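Local structure of YncI copper-binding domain-containing protein (Nocardia farcinica, 3ESM) at residues T26-A32 / P78-Q84; A31-T37 / A105-D111; A98-P104 / A132-L137. The protein is of unknown function, but this chain is the YcnI-like domain, with an immunoglobulin-like fold, of a longer, probably membrane-anchored protein that may bind copper. The protein carries 2 engineered substitutions. All blocks are in the same frame, centred on the assembly; numbering follows the deposited sequence.

Contact 1 (T26-A32 / P78-Q84); sequences TESETAA and PGVQPGQ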
loop_
_atom_site.group_PDB
_atom_site.type_symbol
_atom_site.label_atom_id
_atom_site.label_comp_id
_atom_site.label_asym_id
_atom_site.label_seq_id
_atom_site.Cartn_x
_atom_site.Cartn_y
_atom_site.Cartn_z
ATOM N N THR A 26 1.593 -3.595 -14.778
ATOM C CA THR A 26 0.506 -4.277 -14.104
ATOM C C THR A 26 0.533 -5.750 -14.483
ATOM O O THR A 26 0.191 -6.113 -15.603
ATOM C CB THR A 26 -0.850 -3.593 -14.436
ATOM O OG1 THR A 26 -0.847 -2.289 -13.837
ATOM C CG2 THR A 26 -2.009 -4.370 -13.848
ATOM N N GLU A 27 0.981 -6.584 -13.548
ATOM C CA GLU A 27 1.200 -8.014 -13.812
ATOM C C GLU A 27 0.078 -8.868 -13.260
ATOM O O GLU A 27 0.283 -9.764 -12.441
ATOM C CB GLU A 27 2.584 -8.429 -13.300
ATOM C CG GLU A 27 3.635 -7.775 -14.188
ATOM C CD GLU A 27 5.086 -8.100 -13.854
ATOM O OE1 GLU A 27 5.936 -7.748 -14.706
ATOM O OE2 GLU A 27 5.391 -8.698 -12.787
ATOM N N SER A 28 -1.122 -8.553 -13.714
ATOM C CA SER A 28 -2.291 -9.326 -13.409
ATOM C C SER A 28 -3.105 -9.332 -14.678
ATOM O O SER A 28 -3.024 -8.404 -15.489
ATOM C CB SER A 28 -3.118 -8.661 -12.302
ATOM O OG SER A 28 -4.370 -9.301 -12.180
ATOM N N GLU A 29 -3.916 -10.363 -14.850
ATOM C CA GLU A 29 -4.846 -10.339 -15.977
ATOM C C GLU A 29 -6.172 -9.654 -15.651
ATOM O O GLU A 29 -6.952 -9.350 -16.555
ATOM C CB GLU A 29 -5.076 -11.748 -16.500
ATOM C CG GLU A 29 -3.814 -12.302 -17.121
ATOM C CD GLU A 29 -4.067 -13.603 -17.828
ATOM O OE1 GLU A 29 -5.066 -14.274 -17.475
ATOM O OE2 GLU A 29 -3.276 -13.940 -18.739
ATOM N N THR A 30 -6.425 -9.400 -14.370
ATOM C CA THR A 30 -7.692 -8.832 -13.964
ATOM C C THR A 30 -7.595 -7.602 -13.060
ATOM O O THR A 30 -8.442 -6.710 -13.126
ATOM C CB THR A 30 -8.517 -9.869 -13.224
ATOM O OG1 THR A 30 -7.687 -10.504 -12.231
ATOM C CG2 THR A 30 -9.025 -10.912 -14.230
ATOM N N ALA A 31 -6.586 -7.558 -12.206
ATOM C CA ALA A 31 -6.508 -6.486 -11.192
ATOM C C ALA A 31 -5.625 -5.343 -11.713
ATOM O O ALA A 31 -4.749 -5.565 -12.562
ATOM C CB ALA A 31 -5.930 -7.052 -9.927
ATOM N N ALA A 32 -5.855 -4.127 -11.201
ATOM C CA ALA A 32 -5.163 -2.934 -11.696
ATOM C C ALA A 32 -4.248 -2.392 -10.602
ATOM O O ALA A 32 -4.494 -2.653 -9.430
ATOM C CB ALA A 32 -6.195 -1.878 -12.053
ATOM N N PRO A 78 -9.687 4.083 -12.111
ATOM C CA PRO A 78 -9.608 2.624 -12.005
ATOM C C PRO A 78 -8.165 2.110 -11.832
ATOM O O PRO A 78 -7.978 0.892 -11.685
ATOM C CB PRO A 78 -10.138 2.155 -13.364
ATOM C CG PRO A 78 -9.808 3.257 -14.290
ATOM C CD PRO A 78 -10.034 4.499 -13.487
ATOM N N GLY A 79 -7.173 2.995 -11.891
ATOM C CA GLY A 79 -5.762 2.593 -11.777
ATOM C C GLY A 79 -5.194 1.997 -13.058
ATOM O O GLY A 79 -5.830 2.056 -14.123
ATOM N N VAL A 80 -3.979 1.458 -12.988
ATOM C CA VAL A 80 -3.276 1.032 -14.191
ATOM C C VAL A 80 -3.749 -0.344 -14.606
ATOM O O VAL A 80 -3.651 -1.314 -13.843
ATOM C CB VAL A 80 -1.756 1.014 -13.944
ATOM C CG1 VAL A 80 -0.988 0.693 -15.260
ATOM C CG2 VAL A 80 -1.309 2.329 -13.300
ATOM N N GLN A 81 -4.311 -0.437 -15.813
ATOM C CA GLN A 81 -5.011 -1.664 -16.208
ATOM C C GLN A 81 -4.093 -2.854 -16.530
ATOM O O GLN A 81 -2.929 -2.667 -16.893
ATOM C CB GLN A 81 -5.952 -1.360 -17.380
ATOM C CG GLN A 81 -7.044 -0.360 -17.035
ATOM C CD GLN A 81 -7.854 -0.845 -15.868
ATOM O OE1 GLN A 81 -8.444 -1.923 -15.919
ATOM N NE2 GLN A 81 -7.854 -0.080 -14.781
ATOM N N PRO A 82 -4.620 -4.091 -16.400
ATOM C CA PRO A 82 -3.845 -5.264 -16.809
ATOM C C PRO A 82 -3.085 -5.045 -18.128
ATOM O O PRO A 82 -3.633 -4.546 -19.116
ATOM C CB PRO A 82 -4.915 -6.357 -16.925
ATOM C CG PRO A 82 -5.910 -5.999 -15.838
ATOM C CD PRO A 82 -5.962 -4.458 -15.912
ATOM N N GLY A 83 -1.801 -5.383 -18.128
ATOM C CA GLY A 83 -1.039 -5.288 -19.357
ATOM C C GLY A 83 -0.442 -3.935 -19.658
ATOM O O GLY A 83 0.346 -3.815 -20.604
ATOM N N GLN A 84 -0.797 -2.918 -18.872
ATOM C CA GLN A 84 -0.321 -1.555 -19.122
ATOM C C GLN A 84 0.796 -1.228 -18.145
ATOM O O GLN A 84 0.964 -1.927 -17.135
ATOM C CB GLN A 84 -1.447 -0.533 -18.956
ATOM C CG GLN A 84 -2.637 -0.742 -19.889
ATOM C CD GLN A 84 -2.326 -0.323 -21.295
ATOM O OE1 GLN A 84 -1.663 0.696 -21.523
ATOM N NE2 GLN A 84 -2.802 -1.105 -22.264
HETATM O O HOH W 1 -8.860 -3.616 -13.630
#
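Two interstrand loops of the immunoglobulin-like fold meet here, at one end of the domain. A type II beta turn from Gln81 to Gln84 docks on the loop 26-32. Thr26 makes three hydrogen bonds to 78-84. Thr26 N donates to Gln84 O (3.0 Å), Gly83 N donates to Thr26 O (3.3 Å), and Thr26 OG1 donates to Val80 O (3.0 Å), just before the turn. Gly83 has phi/psi of 86/-8°, where a side chain would jam against the preceding carbonyl. Pro82 fills the bend of the loop 26-32, with Pro82 CB 3.1 Å from Ser28 O and Pro82 CG 3.5 Å from Ala31 O. Ser28 OG shapes that bend by accepting from Thr30 N (3.0 Å) and Ala31 N (2.8 Å), an ST turn and ST motif. Ala32 CB packs 3.3 Å from Pro78 O. One water bridges Thr30 O and Gln81 OE1. The loop 26-32 joins strands 18-25 and 33-43, and the loop 78-84 leads into strand 85-93. Tyr109 of strand 100-109 packs against Thr26, Ser28 and Ala31.

Contact 2 (A31-T37 / A105-D111); sequences AATTAMT and AEQTYSD. Engineered in segment 31-37: Met36 (natural residue Leu).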
loop_
_atom_site.group_PDB
_atom_site.type_symbol
_atom_site.label_atom_id
_atom_site.label_comp_id
_atom_site.label_asym_id
_atom_site.label_seq_id
_atom_site.Cartn_x
_atom_site.Cartn_y
_atom_site.Cartn_z
ATOM N N ALA A 31 -6.586 -7.558 -12.206
ATOM C CA ALA A 31 -6.508 -6.486 -11.192
ATOM C C ALA A 31 -5.625 -5.343 -11.713
ATOM O O ALA A 31 -4.749 -5.565 -12.562
ATOM C CB ALA A 31 -5.930 -7.052 -9.927
ATOM N N ALA A 32 -5.855 -4.127 -11.201
ATOM C CA ALA A 32 -5.163 -2.934 -11.696
ATOM C C ALA A 32 -4.248 -2.392 -10.602
ATOM O O ALA A 32 -4.494 -2.653 -9.430
ATOM C CB ALA A 32 -6.195 -1.878 -12.053
ATOM N N THR A 33 -3.195 -1.681 -10.974
ATOM C CA THR A 33 -2.340 -1.071 -9.961
ATOM C C THR A 33 -3.032 0.207 -9.456
ATOM O O THR A 33 -3.316 1.114 -10.252
ATOM C CB THR A 33 -0.979 -0.675 -10.519
ATOM O OG1 THR A 33 -0.302 -1.865 -10.948
ATOM C CG2 THR A 33 -0.150 0.032 -9.425
ATOM N N THR A 34 -3.211 0.276 -8.139
ATOM C CA THR A 34 -3.900 1.429 -7.498
ATOM C C THR A 34 -3.051 2.259 -6.549
ATOM O O THR A 34 -3.436 3.382 -6.178
ATOM C CB THR A 34 -5.153 0.986 -6.741
ATOM O OG1 THR A 34 -4.782 0.049 -5.711
ATOM C CG2 THR A 34 -6.144 0.349 -7.735
ATOM N N ALA A 35 -1.870 1.762 -6.201
ATOM C CA ALA A 35 -0.933 2.600 -5.422
ATOM C C ALA A 35 0.477 2.064 -5.601
ATOM O O ALA A 35 0.684 0.880 -5.913
ATOM C CB ALA A 35 -1.290 2.578 -3.966
ATOM N N MET A 36 1.428 2.945 -5.390
ATOM C CA MET A 36 2.837 2.552 -5.428
ATOM C C MET A 36 3.547 3.281 -4.313
ATOM O O MET A 36 3.449 4.508 -4.238
ATOM C CB MET A 36 3.432 2.968 -6.777
ATOM C CG MET A 36 4.925 2.732 -6.926
ATOM S SD MET A 36 5.339 0.959 -7.131
ATOM C CE MET A 36 3.899 0.415 -7.917
ATOM N N THR A 37 4.307 2.550 -3.492
ATOM C CA THR A 37 5.093 3.192 -2.452
ATOM C C THR A 37 6.556 2.899 -2.742
ATOM O O THR A 37 6.888 1.748 -2.948
ATOM C CB THR A 37 4.693 2.657 -1.051
ATOM O OG1 THR A 37 3.419 3.264 -0.687
ATOM C CG2 THR A 37 5.714 3.072 -0.016
ATOM N N ALA A 105 10.284 -1.144 -3.429
ATOM C CA ALA A 105 8.950 -0.582 -3.711
ATOM C C ALA A 105 7.861 -1.574 -3.336
ATOM O O ALA A 105 8.114 -2.787 -3.235
ATOM C CB ALA A 105 8.837 -0.205 -5.142
ATOM N N GLU A 106 6.651 -1.057 -3.115
ATOM C CA GLU A 106 5.498 -1.911 -2.811
ATOM C C GLU A 106 4.338 -1.479 -3.686
ATOM O O GLU A 106 3.971 -0.300 -3.673
ATOM C CB GLU A 106 5.122 -1.791 -1.363
ATOM C CG GLU A 106 6.270 -2.178 -0.444
ATOM C CD GLU A 106 6.418 -3.691 -0.339
ATOM O OE1 GLU A 106 5.422 -4.418 -0.553
ATOM O OE2 GLU A 106 7.543 -4.133 -0.008
ATOM N N GLN A 107 3.818 -2.425 -4.477
ATOM C CA GLN A 107 2.803 -2.119 -5.514
ATOM C C GLN A 107 1.465 -2.699 -5.095
ATOM O O GLN A 107 1.342 -3.909 -4.938
ATOM C CB GLN A 107 3.243 -2.772 -6.836
ATOM C CG GLN A 107 2.313 -2.541 -8.033
ATOM C CD GLN A 107 2.773 -3.364 -9.253
ATOM O OE1 GLN A 107 3.778 -4.070 -9.161
ATOM N NE2 GLN A 107 2.063 -3.256 -10.381
ATOM N N THR A 108 0.434 -1.859 -4.961
ATOM C CA THR A 108 -0.858 -2.333 -4.533
ATOM C C THR A 108 -1.765 -2.534 -5.729
ATOM O O THR A 108 -1.825 -1.647 -6.613
ATOM C CB THR A 108 -1.537 -1.289 -3.597
ATOM O OG1 THR A 108 -0.765 -1.120 -2.385
ATOM C CG2 THR A 108 -2.940 -1.730 -3.251
ATOM N N TYR A 109 -2.501 -3.658 -5.720
ATOM C CA TYR A 109 -3.488 -3.966 -6.762
ATOM C C TYR A 109 -4.898 -3.826 -6.255
ATOM O O TYR A 109 -5.139 -3.923 -5.050
ATOM C CB TYR A 109 -3.305 -5.396 -7.235
ATOM C CG TYR A 109 -2.140 -5.560 -8.180
ATOM C CD1 TYR A 109 -2.352 -5.623 -9.550
ATOM C CD2 TYR A 109 -0.839 -5.698 -7.704
ATOM C CE1 TYR A 109 -1.322 -5.816 -10.418
ATOM C CE2 TYR A 109 0.213 -5.915 -8.581
ATOM C CZ TYR A 109 -0.043 -5.968 -9.941
ATOM O OH TYR A 109 0.972 -6.166 -10.865
ATOM N N SER A 110 -5.821 -3.586 -7.188
ATOM C CA SER A 110 -7.215 -3.383 -6.847
ATOM C C SER A 110 -7.866 -4.535 -6.098
ATOM O O SER A 110 -8.902 -4.338 -5.431
ATOM C CB SER A 110 -7.985 -3.126 -8.120
ATOM O OG SER A 110 -7.787 -4.183 -9.041
ATOM N N ASP A 111 -7.324 -5.738 -6.252
ATOM C CA ASP A 111 -7.891 -6.920 -5.556
ATOM C C ASP A 111 -7.362 -7.110 -4.134
ATOM O O ASP A 111 -7.650 -8.138 -3.468
ATOM C CB ASP A 111 -7.658 -8.202 -6.375
ATOM C CG ASP A 111 -6.197 -8.535 -6.547
ATOM O OD1 ASP A 111 -5.339 -7.863 -5.927
ATOM O OD2 ASP A 111 -5.898 -9.473 -7.351
HETATM O O HOH W 2 -6.267 -1.480 -4.058
#
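Backbone hydrogen bonds join strands 33-43 and 100-109, neighbours in one antiparallel sheet of the immunoglobulin-like domain. Thr37 and Glu106 bond both ways, with Thr37 N to Glu106 O at 2.9 Å and Glu106 N to Thr37 O at 2.8 Å. Thr108 N donates to Ala35 O (2.9 Å). Thr108 O accepts from Thr34 N at 2.8 Å and, weakly, from Ala35 N at 3.4 Å. Thr34 and Ala35 both face Thr108, a classic beta bulge that shifts the register by one. Beyond it, Ser110 N donates to Ala32 O (2.8 Å) and Ala32 N donates to Ser110 OG (2.9 Å). A water joins Thr34 OG1 and Tyr109 O.

Among side chains, Gln107 NE2 donates to Thr33 OG1 (2.8 Å), and Gln107 OE1 is hydrogen-bonded to Trp117 NE1. Thr33 OG1 lies over one face of the Tyr109 ring. Tyr109 OH is hydrogen-bonded to Glu27 N. Ala31 CB packs 3.9 Å from Tyr109 CD1. The engineered Met36 reaches Gln107 CG with its CE (3.4 Å) and Ala105 CB with its SD (4.2 Å). On the other face, Ala35 CB meets Thr108 CB at 3.9 Å. The second subunit packs near this face: its Val114 touches Glu106, and its Ser68 OG hydrogen-bonds Ser110 O.

The chemistry implies a join held chiefly by main-chain bonds, with a polar Thr33-Gln107 link set in the buried face beside Tyr109 and Met36.

Contact 3 (A98-P104 / A132-L137); sequences AETVSFP and APTLTL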
loop_
_atom_site.group_PDB
_atom_site.type_symbol
_atom_site.label_atom_id
_atom_site.label_comp_id
_atom_site.label_asym_id
_atom_site.label_seq_id
_atom_site.Cartn_x
_atom_site.Cartn_y
_atom_site.Cartn_z
ATOM N N ALA A 98 27.569 6.622 -3.258
ATOM C CA ALA A 98 27.705 5.180 -3.401
ATOM C C ALA A 98 27.664 4.860 -4.891
ATOM O O ALA A 98 27.136 5.632 -5.685
ATOM C CB ALA A 98 26.572 4.467 -2.673
ATOM N N GLU A 99 28.250 3.727 -5.281
ATOM C CA GLU A 99 28.213 3.309 -6.653
ATOM C C GLU A 99 26.813 2.932 -7.065
ATOM O O GLU A 99 26.446 3.097 -8.205
ATOM C CB GLU A 99 29.084 2.058 -6.849
ATOM C CG GLU A 99 30.575 2.293 -6.642
ATOM C CD GLU A 99 30.980 2.504 -5.189
ATOM O OE1 GLU A 99 30.343 1.915 -4.258
ATOM O OE2 GLU A 99 31.971 3.263 -4.991
ATOM N N THR A 100 26.064 2.387 -6.125
ATOM C CA THR A 100 24.739 1.863 -6.441
ATOM C C THR A 100 23.727 2.304 -5.393
ATOM O O THR A 100 24.045 2.354 -4.217
ATOM C CB THR A 100 24.749 0.337 -6.421
ATOM O OG1 THR A 100 25.940 -0.125 -7.090
ATOM C CG2 THR A 100 23.523 -0.179 -7.144
ATOM N N VAL A 101 22.506 2.618 -5.822
ATOM C CA VAL A 101 21.413 2.861 -4.851
ATOM C C VAL A 101 20.149 2.106 -5.275
ATOM O O VAL A 101 19.847 2.054 -6.465
ATOM C CB VAL A 101 21.108 4.369 -4.710
ATOM C CG1 VAL A 101 20.762 5.000 -6.054
ATOM C CG2 VAL A 101 20.009 4.642 -3.614
ATOM N N SER A 102 19.441 1.513 -4.319
ATOM C CA SER A 102 18.216 0.770 -4.653
ATOM C C SER A 102 17.022 1.502 -4.066
ATOM O O SER A 102 17.161 2.228 -3.080
ATOM C CB SER A 102 18.265 -0.683 -4.186
ATOM O OG SER A 102 19.304 -1.345 -4.959
ATOM N N PHE A 103 15.857 1.219 -4.654
ATOM C CA PHE A 103 14.593 1.838 -4.240
ATOM C C PHE A 103 13.547 0.753 -4.041
ATOM O O PHE A 103 12.708 0.550 -4.890
ATOM C CB PHE A 103 14.107 2.840 -5.283
ATOM C CG PHE A 103 15.093 3.913 -5.613
ATOM C CD1 PHE A 103 15.106 5.116 -4.915
ATOM C CD2 PHE A 103 16.006 3.727 -6.640
ATOM C CE1 PHE A 103 16.022 6.137 -5.239
ATOM C CE2 PHE A 103 16.933 4.739 -6.980
ATOM C CZ PHE A 103 16.943 5.946 -6.270
ATOM N N PRO A 104 13.588 0.082 -2.902
ATOM C CA PRO A 104 12.607 -0.986 -2.614
ATOM C C PRO A 104 11.196 -0.395 -2.813
ATOM O O PRO A 104 10.970 0.760 -2.429
ATOM C CB PRO A 104 12.875 -1.321 -1.151
ATOM C CG PRO A 104 14.338 -0.989 -0.955
ATOM C CD PRO A 104 14.642 0.192 -1.867
ATOM N N ALA A 132 14.393 -5.078 -6.220
ATOM C CA ALA A 132 14.261 -3.621 -6.055
ATOM C C ALA A 132 14.863 -2.896 -7.242
ATOM O O ALA A 132 15.985 -3.226 -7.674
ATOM C CB ALA A 132 14.976 -3.181 -4.774
ATOM N N PRO A 133 14.151 -1.886 -7.784
ATOM C CA PRO A 133 14.712 -1.060 -8.837
ATOM C C PRO A 133 16.010 -0.395 -8.360
ATOM O O PRO A 133 16.079 0.078 -7.222
ATOM C CB PRO A 133 13.646 0.005 -9.083
ATOM C CG PRO A 133 12.545 -0.268 -8.187
ATOM C CD PRO A 133 12.799 -1.460 -7.360
ATOM N N THR A 134 17.011 -0.349 -9.222
ATOM C CA THR A 134 18.339 0.080 -8.780
ATOM C C THR A 134 18.947 1.020 -9.797
ATOM O O THR A 134 18.661 0.904 -11.008
ATOM C CB THR A 134 19.237 -1.193 -8.502
ATOM O OG1 THR A 134 18.647 -1.983 -7.457
ATOM C CG2 THR A 134 20.641 -0.795 -8.074
ATOM N N LEU A 135 19.733 1.992 -9.326
ATOM C CA LEU A 135 20.486 2.880 -10.225
ATOM C C LEU A 135 21.977 2.766 -9.973
ATOM O O LEU A 135 22.389 2.593 -8.843
ATOM C CB LEU A 135 20.138 4.346 -9.994
ATOM C CG LEU A 135 18.753 4.870 -10.362
ATOM C CD1 LEU A 135 18.672 6.330 -9.904
ATOM C CD2 LEU A 135 18.555 4.754 -11.854
ATOM N N THR A 136 22.756 2.885 -11.045
ATOM C CA THR A 136 24.209 3.075 -10.953
ATOM C C THR A 136 24.484 4.542 -10.955
ATOM O O THR A 136 23.915 5.275 -11.758
ATOM C CB THR A 136 24.907 2.485 -12.174
ATOM O OG1 THR A 136 24.942 1.074 -12.005
ATOM C CG2 THR A 136 26.334 3.055 -12.314
ATOM N N LEU A 137 25.369 4.979 -10.071
ATOM C CA LEU A 137 25.624 6.395 -9.935
ATOM C C LEU A 137 27.015 6.740 -10.404
ATOM O O LEU A 137 27.987 6.157 -9.921
ATOM C CB LEU A 137 25.449 6.814 -8.486
ATOM C CG LEU A 137 24.039 6.517 -7.987
ATOM C CD1 LEU A 137 23.991 6.822 -6.488
ATOM C CD2 LEU A 137 22.994 7.313 -8.752
#
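Phe103 sets the edge of its ring against Leu135, with Phe103 CE2 3.8 Å from Leu135 CD1. Val101 CG1 continues this apolar face, 4.0 Å from Leu135 CB and 3.7 Å from Leu137 CD1. Together these four residues form a buried hydrophobic patch.

The backbones pair as antiparallel strands. Val101 and Leu135 form the hydrogen-bonded pair, with Val101 N to Leu135 O at 3.0 Å and Leu135 N to Val101 O at 2.9 Å. Leu137 N donates to Glu99 O (2.9 Å), and Phe103 N donates to Pro133 O (2.8 Å). These two bonds carry the pairing beyond the ends of the short strand 134-136. Thr100 with Thr136 and Ser102 with Thr134 are non-hydrogen-bonded pairs.

Their side chains lie on the more exposed face. There, Ser102 OG and Thr134 OG1 are 2.7 Å apart and hydrogen-bonded. Thr134 OG1 also donates a hydrogen bond to Ala132 O (2.9 Å) within its own segment. Ala132 CB packs against Pro104 CA at 3.9 Å.

The pair carries strand 134-136 alongside the first part of strand 100-109. On the apolar face, Phe103 packs edge-to-face with Phe22 of strand 18-25, and Leu135 touches Ala7 of strand 6-8. This joins the two sheets as in a beta sandwich. Val101 and Phe103 also touch Pro41 of strand 33-43.

In the fold
From the N terminus, strand 18-25 runs into the loop 26-32. Contact 1 closes the chain up to the loop 78-84 and joins two loops that each cross between the two sheets, 18-25 to 33-43 and 66-73 to 85-93. Contact 2 starts within the same loop, sharing Ala31 and Ala32, and reaches on to 105-111. Contacts 1 and 2 therefore cross, and they touch through Tyr109 and Thr33. Contact 3 uses the start of strand 100-109 and closes the later excursion to 132-137. It crosses contact 2 and follows contact 1 in series. Its centre is about 26 Å from that of contact 1, across the domain. Strand 100-109 links contacts 2 and 3 within one sheet.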